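Local coordinates for GGDEF and EAL domain-containing protein (Vibrio cholerae O1 str. 2010EL-1786, PDB 6PWK), which binds the second messenger c-di-GMP and probably acts as a LapD-type receptor that controls large adhesins in cell adhesion and biofilm formation, at residues Leu356-Phe360 and Thr372-Ile376. Sequence-based numbering, arbitrary orientation.
Sequences LDYLF and TLTSI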
# COMPACT_ATOMS: atom_id res chain seq x y z
N LEU A 356 24.35 -3.03 -17.31
CA LEU A 356 24.75 -4.11 -16.42
C LEU A 356 24.89 -3.62 -14.98
O LEU A 356 25.18 -2.45 -14.72
CB LEU A 356 26.07 -4.72 -16.88
CG LEU A 356 26.04 -5.59 -18.14
CD1 LEU A 356 27.46 -5.92 -18.59
CD2 LEU A 356 25.25 -6.86 -17.88
N ASP A 357 24.65 -4.54 -14.05
CA ASP A 357 24.94 -4.27 -12.64
C ASP A 357 26.43 -3.96 -12.49
O ASP A 357 27.28 -4.68 -13.01
CB ASP A 357 24.55 -5.48 -11.79
CG ASP A 357 24.67 -5.22 -10.30
OD1 ASP A 357 25.10 -4.12 -9.91
OD2 ASP A 357 24.31 -6.12 -9.51
N TYR A 358 26.73 -2.87 -11.78
CA TYR A 358 28.12 -2.45 -11.64
C TYR A 358 28.95 -3.43 -10.83
O TYR A 358 30.18 -3.31 -10.82
CB TYR A 358 28.18 -1.05 -11.01
CG TYR A 358 27.96 -1.00 -9.51
CD1 TYR A 358 26.68 -0.90 -8.98
CD2 TYR A 358 29.04 -1.03 -8.63
CE1 TYR A 358 26.48 -0.84 -7.61
CE2 TYR A 358 28.84 -0.97 -7.26
CZ TYR A 358 27.56 -0.88 -6.76
OH TYR A 358 27.37 -0.82 -5.40
N LEU A 359 28.32 -4.39 -10.15
CA LEU A 359 29.06 -5.44 -9.46
C LEU A 359 29.75 -6.39 -10.43
O LEU A 359 30.57 -7.21 -9.98
CB LEU A 359 28.14 -6.21 -8.53
CG LEU A 359 27.61 -5.43 -7.32
CD1 LEU A 359 26.70 -6.30 -6.48
CD2 LEU A 359 28.76 -4.90 -6.49
N PHE A 360 29.44 -6.32 -11.73
CA PHE A 360 30.11 -7.18 -12.70
C PHE A 360 31.52 -6.68 -13.01
O PHE A 360 32.39 -7.48 -13.38
CB PHE A 360 29.29 -7.28 -13.98
CG PHE A 360 28.07 -8.15 -13.85
CD1 PHE A 360 28.20 -9.51 -13.65
CD2 PHE A 360 26.80 -7.61 -13.93
CE1 PHE A 360 27.09 -10.32 -13.53
CE2 PHE A 360 25.68 -8.41 -13.82
CZ PHE A 360 25.82 -9.77 -13.61
N THR A 372 27.56 -16.16 -15.49
CA THR A 372 26.30 -15.41 -15.46
C THR A 372 26.37 -14.19 -16.37
O THR A 372 25.39 -13.84 -17.03
CB THR A 372 25.98 -14.99 -14.02
OG1 THR A 372 25.60 -16.14 -13.26
CG2 THR A 372 24.85 -13.97 -13.98
N LEU A 373 27.54 -13.54 -16.44
CA LEU A 373 27.68 -12.34 -17.25
C LEU A 373 27.48 -12.64 -18.73
O LEU A 373 26.81 -11.88 -19.44
CB LEU A 373 29.04 -11.69 -17.00
CG LEU A 373 29.37 -10.45 -17.82
CD1 LEU A 373 28.31 -9.38 -17.64
CD2 LEU A 373 30.74 -9.91 -17.43
N THR A 374 28.06 -13.74 -19.22
CA THR A 374 27.89 -14.09 -20.63
C THR A 374 26.45 -14.48 -20.93
O THR A 374 25.91 -14.13 -21.99
CB THR A 374 28.83 -15.23 -21.02
OG1 THR A 374 30.12 -15.02 -20.44
CG2 THR A 374 28.97 -15.31 -22.53
N SER A 375 25.81 -15.22 -20.02
CA SER A 375 24.46 -15.72 -20.26
C SER A 375 23.47 -14.57 -20.41
O SER A 375 22.64 -14.56 -21.33
CB SER A 375 24.04 -16.65 -19.13
OG SER A 375 22.71 -17.11 -19.31
N ILE A 376 23.52 -13.59 -19.50
CA ILE A 376 22.61 -12.46 -19.60
C ILE A 376 22.99 -11.53 -20.75
O ILE A 376 22.16 -10.73 -21.19
CB ILE A 376 22.57 -11.68 -18.26
CG1 ILE A 376 23.89 -10.96 -18.01
CG2 ILE A 376 22.25 -12.62 -17.11
CD1 ILE A 376 23.89 -10.14 -16.73
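The contact between L356-F360 and T372-I376 is apolar. It joins the C-terminal end of strand 353-356, and the turn after it, to helix 367-382. F360 is the most covered residue of the contact, with 74 Å² buried by the other segment. Its CA-to-CB bond points toward the helix, and L373 CD1 sits over one face of its ring. This is a CH-pi contact: the methyl carbon L373 CD1 lies 4.2 Å from the F360 ring centroid, 19° off the ring normal. F360 CZ also meets I376 CD1 at 3.7 Å. T372 CG2 lies at the ring edge, 4.3 Å from F360 CE1.

L356 adds aliphatic packing. L356 CD1 is 3.7 Å from L373 CD1, and L356 CD2 is 3.7 Å from I376 CD1. L373 and I376, one helical turn apart, thus each touch both L356 and F360.

Polar bonds stay within each segment or go to other parts of the chain. F360 N donates a hydrogen bond to D357 O at 3.0 Å, closing the turn that brings F360 round to the helix. D357 OD1 accepts a weak hydrogen bond from L359 N at 3.2 Å, while D357 OD2 forms a salt bridge with R338.

Strand 353-356, helix 367-382 and strand 386-389 form a beta-alpha-beta crossover in the barrel of the EAL domain, the two strands being parallel neighbours. With no polar bond between the segments, this contact rests on apolar side-chain packing, which buries 221 Å² counting both sides.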